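Local structure of putative MCP-type signal transduction protein (Campylobacter jejuni subsp. jejuni serotype O:2, 4WY9) at residues R209-S214 and S277-L282; L57-I62 and P87-E92; K147-R152 and A169-D174. The protein probably serves as a chemotaxis receptor whose periplasmic tandem-PAS (dCache-type) sensory domain detects external signals, apparently by an indirect mode of ligand recognition. One frame throughout, in Å; residues are numbered along the deposited sequence. Where two conformers were deposited one is given.

Contact 1 of 3, residues R209-S214 and S277-L282; sequences RVLLNS and SSWAVL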
loop_
_atom_site.group_PDB
_atom_site.type_symbol
_atom_site.label_atom_id
_atom_site.label_comp_id
_atom_site.label_asym_id
_atom_site.label_seq_id
_atom_site.Cartn_x
_atom_site.Cartn_y
_atom_site.Cartn_z
ATOM N N ARG A 209 16.249 -6.940 3.506
ATOM C CA ARG A 209 15.354 -6.670 2.403
ATOM C C ARG A 209 14.244 -5.769 2.900
ATOM O O ARG A 209 13.532 -6.133 3.845
ATOM C CB ARG A 209 14.824 -7.963 1.809
ATOM C CG ARG A 209 15.900 -8.811 1.169
ATOM C CD ARG A 209 15.466 -10.202 0.821
ATOM N NE ARG A 209 15.422 -11.061 1.975
ATOM C CZ ARG A 209 14.912 -12.296 1.987
ATOM N NH1 ARG A 209 14.311 -12.769 0.917
ATOM N NH2 ARG A 209 14.956 -13.014 3.097
ATOM N N VAL A 210 14.124 -4.588 2.310
ATOM C CA VAL A 210 13.332 -3.493 2.832
ATOM C C VAL A 210 12.496 -2.872 1.742
ATOM O O VAL A 210 12.968 -2.631 0.626
ATOM C CB VAL A 210 14.237 -2.423 3.475
ATOM C CG1 VAL A 210 13.442 -1.269 4.034
ATOM C CG2 VAL A 210 15.160 -3.034 4.541
ATOM N N LEU A 211 11.217 -2.603 2.046
ATOM C CA LEU A 211 10.337 -1.803 1.189
ATOM C C LEU A 211 10.024 -0.517 1.932
ATOM O O LEU A 211 9.571 -0.582 3.068
ATOM C CB LEU A 211 9.065 -2.531 0.820
ATOM C CG LEU A 211 8.042 -1.770 0.002
ATOM C CD1 LEU A 211 8.564 -1.438 -1.383
ATOM C CD2 LEU A 211 6.732 -2.535 -0.096
ATOM N N LEU A 212 10.239 0.621 1.302
ATOM C CA LEU A 212 9.946 1.886 1.950
ATOM C C LEU A 212 9.462 2.885 0.936
ATOM O O LEU A 212 9.695 2.730 -0.275
ATOM C CB LEU A 212 11.139 2.383 2.747
ATOM C CG LEU A 212 12.408 2.896 2.138
ATOM C CD1 LEU A 212 13.392 3.328 3.202
ATOM C CD2 LEU A 212 13.097 1.900 1.210
ATOM N N ASN A 213 8.778 3.938 1.384
ATOM C CA ASN A 213 8.410 4.967 0.415
ATOM C C ASN A 213 9.568 5.962 0.263
ATOM O O ASN A 213 10.569 5.883 1.001
ATOM C CB ASN A 213 7.051 5.621 0.740
ATOM C CG ASN A 213 7.047 6.516 1.951
ATOM O OD1 ASN A 213 8.067 6.852 2.515
ATOM N ND2 ASN A 213 5.843 6.972 2.304
ATOM N N SER A 214 9.479 6.884 -0.680
ATOM C CA SER A 214 10.619 7.739 -0.981
ATOM C C SER A 214 10.930 8.693 0.187
ATOM O O SER A 214 12.042 9.195 0.290
ATOM C CB SER A 214 10.374 8.542 -2.267
ATOM O OG SER A 214 9.276 9.418 -2.141
ATOM N N SER A 277 2.631 8.300 -6.021
ATOM C CA SER A 277 3.458 7.865 -4.891
ATOM C C SER A 277 4.772 7.306 -5.386
ATOM O O SER A 277 4.920 6.937 -6.552
ATOM C CB SER A 277 2.716 6.826 -4.021
ATOM O OG SER A 277 2.579 5.588 -4.657
ATOM N N SER A 278 5.747 7.231 -4.506
ATOM C CA SER A 278 7.105 6.824 -4.853
ATOM C C SER A 278 7.614 5.866 -3.830
ATOM O O SER A 278 7.519 6.141 -2.619
ATOM C CB SER A 278 8.012 8.030 -4.964
ATOM O OG SER A 278 7.559 8.966 -5.931
ATOM N N TRP A 279 8.196 4.752 -4.286
ATOM C CA TRP A 279 8.641 3.685 -3.433
ATOM C C TRP A 279 10.022 3.211 -3.809
ATOM O O TRP A 279 10.500 3.496 -4.909
ATOM C CB TRP A 279 7.642 2.517 -3.469
ATOM C CG TRP A 279 6.267 2.912 -3.088
ATOM C CD1 TRP A 279 5.328 3.499 -3.894
ATOM C CD2 TRP A 279 5.658 2.746 -1.807
ATOM N NE1 TRP A 279 4.183 3.732 -3.174
ATOM C CE2 TRP A 279 4.347 3.291 -1.894
ATOM C CE3 TRP A 279 6.075 2.214 -0.603
ATOM C CZ2 TRP A 279 3.473 3.291 -0.801
ATOM C CZ3 TRP A 279 5.215 2.219 0.473
ATOM C CH2 TRP A 279 3.930 2.755 0.357
ATOM N N ALA A 280 10.659 2.468 -2.911
ATOM C CA ALA A 280 11.929 1.856 -3.230
ATOM C C ALA A 280 12.073 0.523 -2.535
ATOM O O ALA A 280 11.568 0.341 -1.414
ATOM C CB ALA A 280 13.095 2.767 -2.837
ATOM N N VAL A 281 12.752 -0.411 -3.195
ATOM C CA VAL A 281 13.251 -1.589 -2.552
ATOM C C VAL A 281 14.723 -1.374 -2.268
ATOM O O VAL A 281 15.472 -0.958 -3.154
ATOM C CB VAL A 281 13.042 -2.880 -3.382
ATOM C CG1 VAL A 281 13.641 -4.080 -2.682
ATOM C CG2 VAL A 281 11.564 -3.084 -3.643
ATOM N N LEU A 282 15.123 -1.642 -1.032
ATOM C CA LEU A 282 16.501 -1.570 -0.549
ATOM C C LEU A 282 16.903 -2.971 -0.172
ATOM O O LEU A 282 16.232 -3.636 0.612
ATOM C CB LEU A 282 16.581 -0.622 0.653
ATOM C CG LEU A 282 17.910 -0.367 1.377
ATOM C CD1 LEU A 282 17.867 0.907 2.193
ATOM C CD2 LEU A 282 18.240 -1.520 2.292
#

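Contact 2 of 3, residues L57-I62 and P87-E92; sequences LDIDNI and PEYFKE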
loop_
_atom_site.group_PDB
_atom_site.type_symbol
_atom_site.label_atom_id
_atom_site.label_comp_id
_atom_site.label_asym_id
_atom_site.label_seq_id
_atom_site.Cartn_x
_atom_site.Cartn_y
_atom_site.Cartn_z
ATOM N N LEU A 57 -31.392 5.415 -5.890
ATOM C CA LEU A 57 -30.178 4.658 -5.597
ATOM C C LEU A 57 -30.527 3.317 -4.981
ATOM O O LEU A 57 -31.365 3.220 -4.066
ATOM C CB LEU A 57 -29.255 5.428 -4.684
ATOM C CG LEU A 57 -28.470 6.564 -5.330
ATOM C CD1 LEU A 57 -27.722 7.367 -4.278
ATOM C CD2 LEU A 57 -27.486 6.091 -6.405
ATOM N N ASP A 58 -29.843 2.279 -5.467
ATOM C CA ASP A 58 -30.170 0.874 -5.227
ATOM C C ASP A 58 -29.008 0.195 -4.534
ATOM O O ASP A 58 -27.969 -0.047 -5.143
ATOM C CB ASP A 58 -30.517 0.235 -6.568
ATOM C CG ASP A 58 -30.923 -1.223 -6.503
ATOM O OD1 ASP A 58 -30.310 -2.016 -5.750
ATOM O OD2 ASP A 58 -31.843 -1.615 -7.261
ATOM N N ILE A 59 -29.196 -0.136 -3.246
ATOM C CA ILE A 59 -28.123 -0.679 -2.441
ATOM C C ILE A 59 -27.567 -2.001 -2.972
ATOM O O ILE A 59 -26.360 -2.231 -2.944
ATOM C CB ILE A 59 -28.566 -0.845 -0.957
ATOM C CG1 ILE A 59 -27.394 -1.257 -0.077
ATOM C CG2 ILE A 59 -29.730 -1.801 -0.826
ATOM C CD1 ILE A 59 -26.224 -0.305 -0.113
ATOM N N ASP A 60 -28.439 -2.876 -3.472
ATOM C CA ASP A 60 -27.995 -4.135 -4.025
ATOM C C ASP A 60 -27.204 -3.950 -5.310
ATOM O O ASP A 60 -26.235 -4.677 -5.546
ATOM C CB ASP A 60 -29.192 -5.066 -4.264
ATOM C CG ASP A 60 -29.609 -5.832 -3.047
ATOM O OD1 ASP A 60 -29.131 -5.489 -1.939
ATOM O OD2 ASP A 60 -30.462 -6.732 -3.173
ATOM N N ASN A 61 -27.566 -2.983 -6.137
ATOM C CA ASN A 61 -26.773 -2.710 -7.335
ATOM C C ASN A 61 -25.364 -2.319 -6.948
ATOM O O ASN A 61 -24.392 -2.763 -7.545
ATOM C CB ASN A 61 -27.404 -1.646 -8.184
ATOM C CG ASN A 61 -28.565 -2.153 -9.039
ATOM O OD1 ASN A 61 -28.843 -3.361 -9.059
ATOM N ND2 ASN A 61 -29.231 -1.260 -9.719
ATOM N N ILE A 62 -25.239 -1.481 -5.922
ATOM C CA ILE A 62 -23.922 -1.075 -5.434
ATOM C C ILE A 62 -23.163 -2.278 -4.876
ATOM O O ILE A 62 -21.984 -2.463 -5.142
ATOM C CB ILE A 62 -24.056 0.038 -4.386
ATOM C CG1 ILE A 62 -24.607 1.304 -5.026
ATOM C CG2 ILE A 62 -22.732 0.310 -3.704
ATOM C CD1 ILE A 62 -24.970 2.407 -4.062
ATOM N N PRO A 87 -28.702 7.697 0.944
ATOM C CA PRO A 87 -30.082 7.470 1.377
ATOM C C PRO A 87 -30.128 6.874 2.761
ATOM O O PRO A 87 -29.327 5.984 3.066
ATOM C CB PRO A 87 -30.621 6.506 0.303
ATOM C CG PRO A 87 -29.785 6.790 -0.902
ATOM C CD PRO A 87 -28.414 7.042 -0.355
ATOM N N GLU A 88 -31.050 7.299 3.603
ATOM C CA GLU A 88 -31.106 6.814 4.973
ATOM C C GLU A 88 -31.351 5.303 5.028
ATOM O O GLU A 88 -30.836 4.622 5.918
ATOM C CB GLU A 88 -32.154 7.534 5.784
ATOM C CG GLU A 88 -32.094 7.220 7.266
ATOM C CD GLU A 88 -30.841 7.773 7.964
ATOM O OE1 GLU A 88 -30.136 8.634 7.388
ATOM O OE2 GLU A 88 -30.586 7.325 9.091
ATOM N N TYR A 89 -32.054 4.733 4.046
ATOM C CA TYR A 89 -32.336 3.313 4.110
ATOM C C TYR A 89 -31.050 2.477 3.993
ATOM O O TYR A 89 -31.010 1.346 4.448
ATOM C CB TYR A 89 -33.376 2.893 3.075
ATOM C CG TYR A 89 -32.860 2.511 1.705
ATOM C CD1 TYR A 89 -32.548 1.203 1.409
ATOM C CD2 TYR A 89 -32.738 3.459 0.684
ATOM C CE1 TYR A 89 -32.112 0.837 0.137
ATOM C CE2 TYR A 89 -32.317 3.105 -0.585
ATOM C CZ TYR A 89 -31.986 1.787 -0.844
ATOM O OH TYR A 89 -31.567 1.398 -2.093
ATOM N N PHE A 90 -30.013 3.039 3.379
ATOM C CA PHE A 90 -28.729 2.344 3.309
ATOM C C PHE A 90 -28.239 1.930 4.703
ATOM O O PHE A 90 -27.746 0.832 4.910
ATOM C CB PHE A 90 -27.662 3.211 2.648
ATOM C CG PHE A 90 -27.673 3.239 1.137
ATOM C CD1 PHE A 90 -28.817 3.072 0.404
ATOM C CD2 PHE A 90 -26.498 3.477 0.453
ATOM C CE1 PHE A 90 -28.773 3.139 -0.971
ATOM C CE2 PHE A 90 -26.460 3.554 -0.899
ATOM C CZ PHE A 90 -27.608 3.366 -1.616
ATOM N N LYS A 91 -28.345 2.857 5.647
ATOM C CA LYS A 91 -27.849 2.633 6.987
ATOM C C LYS A 91 -28.646 1.546 7.695
ATOM O O LYS A 91 -28.147 0.820 8.540
ATOM C CB LYS A 91 -27.862 3.950 7.792
ATOM C CG LYS A 91 -26.901 4.997 7.246
ATOM C CD LYS A 91 -26.798 6.247 8.092
ATOM C CE LYS A 91 -25.712 7.213 7.579
ATOM N NZ LYS A 91 -25.533 8.377 8.491
ATOM N N GLU A 92 -29.935 1.444 7.348
ATOM C CA GLU A 92 -30.819 0.489 7.964
ATOM C C GLU A 92 -30.655 -0.926 7.400
ATOM O O GLU A 92 -31.197 -1.876 7.924
ATOM C CB GLU A 92 -32.273 0.986 7.877
ATOM C CG GLU A 92 -32.456 2.379 8.492
ATOM C CD GLU A 92 -33.865 2.979 8.381
ATOM O OE1 GLU A 92 -34.761 2.405 7.708
ATOM O OE2 GLU A 92 -34.085 4.063 8.995
#

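Contact 3 of 3, residues K147-R152 and A169-D174; sequences KVYIGR and AIPIFD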
loop_
_atom_site.group_PDB
_atom_site.type_symbol
_atom_site.label_atom_id
_atom_site.label_comp_id
_atom_site.label_asym_id
_atom_site.label_seq_id
_atom_site.Cartn_x
_atom_site.Cartn_y
_atom_site.Cartn_z
ATOM N N LYS A 147 -7.035 11.054 -10.763
ATOM C CA LYS A 147 -6.057 10.832 -9.728
ATOM C C LYS A 147 -6.390 9.623 -8.881
ATOM O O LYS A 147 -7.541 9.367 -8.577
ATOM C CB LYS A 147 -5.917 12.067 -8.811
ATOM C CG LYS A 147 -5.325 13.305 -9.455
ATOM C CD LYS A 147 -5.142 14.406 -8.427
ATOM C CE LYS A 147 -4.503 15.649 -8.980
ATOM N NZ LYS A 147 -4.317 16.616 -7.895
ATOM N N VAL A 148 -5.354 8.929 -8.426
ATOM C CA VAL A 148 -5.476 7.883 -7.439
ATOM C C VAL A 148 -4.738 8.344 -6.211
ATOM O O VAL A 148 -3.616 8.853 -6.320
ATOM C CB VAL A 148 -4.903 6.548 -7.949
ATOM C CG1 VAL A 148 -5.074 5.463 -6.915
ATOM C CG2 VAL A 148 -5.546 6.163 -9.283
ATOM N N TYR A 149 -5.338 8.178 -5.030
ATOM C CA TYR A 149 -4.753 8.644 -3.777
ATOM C C TYR A 149 -4.141 7.460 -3.055
ATOM O O TYR A 149 -4.818 6.483 -2.763
ATOM C CB TYR A 149 -5.817 9.342 -2.949
ATOM C CG TYR A 149 -6.332 10.589 -3.585
ATOM C CD1 TYR A 149 -7.181 10.534 -4.716
ATOM C CD2 TYR A 149 -5.979 11.856 -3.133
ATOM C CE1 TYR A 149 -7.646 11.660 -5.316
ATOM C CE2 TYR A 149 -6.467 12.990 -3.747
ATOM C CZ TYR A 149 -7.285 12.907 -4.854
ATOM O OH TYR A 149 -7.765 14.045 -5.462
ATOM N N ILE A 150 -2.839 7.548 -2.776
ATOM C CA ILE A 150 -2.108 6.445 -2.177
ATOM C C ILE A 150 -1.418 6.899 -0.907
ATOM O O ILE A 150 -0.737 7.936 -0.903
ATOM C CB ILE A 150 -1.092 5.854 -3.156
ATOM C CG1 ILE A 150 -1.848 5.339 -4.403
ATOM C CG2 ILE A 150 -0.292 4.708 -2.529
ATOM C CD1 ILE A 150 -0.999 4.704 -5.422
ATOM N N GLY A 151 -1.633 6.178 0.177
ATOM C CA GLY A 151 -1.100 6.563 1.461
ATOM C C GLY A 151 0.315 6.146 1.729
ATOM O O GLY A 151 0.984 5.579 0.866
ATOM N N ARG A 152 0.793 6.439 2.936
ATOM C CA ARG A 152 2.058 5.926 3.441
ATOM C C ARG A 152 1.744 4.648 4.240
ATOM O O ARG A 152 0.570 4.381 4.564
ATOM C CB ARG A 152 2.781 6.978 4.259
ATOM C CG ARG A 152 1.960 7.575 5.396
ATOM C CD ARG A 152 2.839 7.982 6.570
ATOM N NE ARG A 152 3.372 6.772 7.198
ATOM C CZ ARG A 152 4.137 6.763 8.268
ATOM N NH1 ARG A 152 4.511 7.924 8.813
ATOM N NH2 ARG A 152 4.601 5.585 8.712
ATOM N N ALA A 169 -7.119 4.777 -2.909
ATOM C CA ALA A 169 -8.508 5.241 -2.937
ATOM C C ALA A 169 -8.783 6.248 -4.026
ATOM O O ALA A 169 -7.887 6.984 -4.469
ATOM C CB ALA A 169 -8.879 5.828 -1.568
ATOM N N ILE A 170 -10.037 6.279 -4.473
ATOM C CA ILE A 170 -10.480 7.150 -5.560
ATOM C C ILE A 170 -11.845 7.738 -5.208
ATOM O O ILE A 170 -12.713 7.020 -4.679
ATOM C CB ILE A 170 -10.563 6.374 -6.891
ATOM C CG1 ILE A 170 -9.222 5.722 -7.228
ATOM C CG2 ILE A 170 -11.026 7.237 -8.038
ATOM C CD1 ILE A 170 -9.257 4.872 -8.473
ATOM N N PRO A 171 -12.070 9.035 -5.487
ATOM C CA PRO A 171 -13.406 9.651 -5.281
ATOM C C PRO A 171 -14.458 9.100 -6.211
ATOM O O PRO A 171 -14.142 8.659 -7.320
ATOM C CB PRO A 171 -13.166 11.122 -5.585
ATOM C CG PRO A 171 -11.986 11.121 -6.507
ATOM C CD PRO A 171 -11.105 10.013 -5.982
ATOM N N ILE A 172 -15.699 9.139 -5.729
ATOM C CA ILE A 172 -16.944 8.930 -6.481
ATOM C C ILE A 172 -17.636 10.270 -6.610
ATOM O O ILE A 172 -17.643 11.043 -5.655
ATOM C CB ILE A 172 -17.855 7.898 -5.774
ATOM C CG1 ILE A 172 -17.091 6.602 -5.489
ATOM C CG2 ILE A 172 -19.094 7.625 -6.620
ATOM C CD1 ILE A 172 -16.528 5.957 -6.728
ATOM N N PHE A 173 -18.211 10.548 -7.787
ATOM C CA PHE A 173 -18.889 11.824 -8.008
ATOM C C PHE A 173 -20.341 11.667 -8.434
ATOM O O PHE A 173 -20.700 10.642 -9.049
ATOM C CB PHE A 173 -18.162 12.626 -9.105
ATOM C CG PHE A 173 -16.717 12.945 -8.796
ATOM C CD1 PHE A 173 -15.709 12.073 -9.178
ATOM C CD2 PHE A 173 -16.352 14.119 -8.184
ATOM C CE1 PHE A 173 -14.379 12.361 -8.916
ATOM C CE2 PHE A 173 -15.026 14.398 -7.897
ATOM C CZ PHE A 173 -14.049 13.540 -8.282
ATOM N N ASP A 174 -21.133 12.696 -8.170
ATOM C CA ASP A 174 -22.491 12.753 -8.699
ATOM C C ASP A 174 -22.557 13.710 -9.910
ATOM O O ASP A 174 -21.550 14.198 -10.370
ATOM C CB ASP A 174 -23.460 13.131 -7.610
ATOM C CG ASP A 174 -23.255 14.528 -7.037
ATOM O OD1 ASP A 174 -22.532 15.342 -7.634
ATOM O OD2 ASP A 174 -23.924 14.870 -6.028
#

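Contact 1 of 3, residues R209-S214 and S277-L282
Val-210 pairs with Leu-282, and Leu-212 with Ala-280, in an antiparallel ladder; each pair exchanges two backbone hydrogen bonds, and Ala-280 N reaches Leu-212 O at 2.8 Å. A fifth, from Ser-214 N to Ser-278 O, is more bent, and its donor stands above the carbonyl plane, at a residue just past the end of strand 209-213. At the non-hydrogen-bonded pair between the two doubly bonded ones, Val-281 CA-H faces Val-210 O and Leu-211 CA-H faces Ala-280 O.

Apolar contacts occupy both faces. On one, Val-210 and Leu-282 lie side by side, CB to CB 4.1 Å; beside them the alanine offers only a methyl, and the end of Leu-212 comes across to it, CD2 nearest to Ala-280 O at 3.4 Å. On the other, Leu-211 CD1 meets Val-281 CG2. Branched aliphatic residues suit these positions, since both faces are buried: Met-218 packs beside Val-210 and Leu-212, and Leu-196 of helix 190-196 against Leu-211.

The aromatic contact lies at the Asn-213 end. A chi1 of -57° puts CG of Trp-279 beside its backbone N, and chi2 of 82° turns the indole so that Asn-213 CB sits over one face, 3.9 Å from the centroid of the six-membered ring, a CH-pi contact. In the ring plane, Trp-279 NE1 donates to Ser-277 OG at 2.9 Å, which satisfies the indole N-H. Asn-213 OD1 accepts from Phe-217 N in the turn beyond.

Strand 277-286 is the middle strand and 209-213 its neighbour in the five-stranded antiparallel sheet, order 2-1-5-4-3, characteristic of a PAS-like domain.

Contact 2 of 3, residues L57-I62 and P87-E92
Here the start of helix 59-70 meets the short helix 88-93 in the PAS-like part of the sensor that belongs to the Cache clan. The joint between Leu-57 to Ile-62 and Pro-87 to Glu-92 combines hydrogen bonds of one tyrosine hydroxyl with the packing of a phenylalanine ring. Tyr-89 OH donates to Leu-57 O at 2.7 Å and accepts from Ile-59 N at 3.1 Å, so one hydroxyl serves two backbone groups on either side of Asp-58. The carbonyl lies at the ring edge, in its plane. A phenol suits the place because it is long enough to carry a polar atom across to the other chain segment.

Asp-58 is the N-cap of the first helix: its OD1 accepts from Asn-61 N at 2.9 Å, a bond its short carboxylate can make by folding back over the first turn.

Phe-90 fills the apolar side of the joint. Pro-87 CD, from its own segment, covers the centre of one ring face, and Leu-57 CD1 lies 4.0 Å from that same proline carbon. Ile-62 CD1 touches CE2 and CZ of Phe-90, while Phe-49 of helix 8-51 and Met-106 of strand 104-110 enclose the isoleucine further. In the conformer given, Ile-59 has CG1 anti to the backbone N (chi1 -173°), and its CD1 makes a CH-pi contact over the remaining face of Phe-90, 3.9 Å from the centroid and 12° off the ring normal.

Contact 3 of 3, residues K147-R152 and A169-D174
Tyr-149 and Ala-169 form an antiparallel hydrogen-bonded pair at the margin of the seven-stranded sheet of the Cache-type sensor module, where the short strand 149-150 lies against the long strand 163-173. The pair is the tight part of the contact. Tyr-149 N donates to Ala-169 O at 2.9 Å in a nearly straight bond of 165°, and Ala-169 N returns one of equal length to Tyr-149 O, more bent at 147°. A methyl group suits Ala-169, since helix 132-140 packs close over it through Val-133 and Ile-137.

On the opposite side of the sheet from Tyr-149, Val-148 and Ile-170 meet obliquely, with Val-148 CG2 4.0 Å from Ile-170 CD1. Beta-branched residues fit the extended backbone, and both turn toward helix 8-51, where Lys-39 lies against them.

Away from the Tyr-149 and Ala-169 pair the contact is looser. Lys-147 touches Ile-170 CG2 only through its carbonyl oxygen, 4.1 Å away; its extended side chain leads off from the partner strand, as befits a charged residue at an exposed position. Beyond the proline the two segments separate: Ile-172 and Phe-173 find their neighbours in other parts of the fold, Phe-173 edge-to-face with Tyr-143. Pro-171 lacks the N-H that would continue the pairing toward Lys-147, yet its CD offers an apolar contact to the tyrosine ring.

Tyr-149 spans the tight and loose parts. Its CG lies beside the backbone N (chi1 -65°), Ala-169 O comes to the ring edge, and the hydroxyl is hydrogen-bonded to Glu-145 OE2. Crossing the proline at about a right angle, the tyrosine side chain brings Tyr-149 CE1 to 3.9 Å from Pro-171 CD.

Overall arrangement
After the long helix 8-51, the chain reaches contact 2, which closes a loop of 24 residues through helix 59-70 and strand 78-83. Contact 3 follows, closing a 16-residue loop that carries strand 154-156 and the beginning of strand 163-173. Contact 1 comes last and spans 62 residues, bringing the final long strand back beside 209-213. The three loops are in series; none crosses or encloses another. Contacts 2 and 3 belong to the module with the seven-stranded sheet, their centres about 22 Å apart, whereas contact 1 builds the five-stranded sheet. Contacts 1 and 3 touch where the modules meet: Asn-213 ND2 lies 3.6 Å from Arg-152 CB.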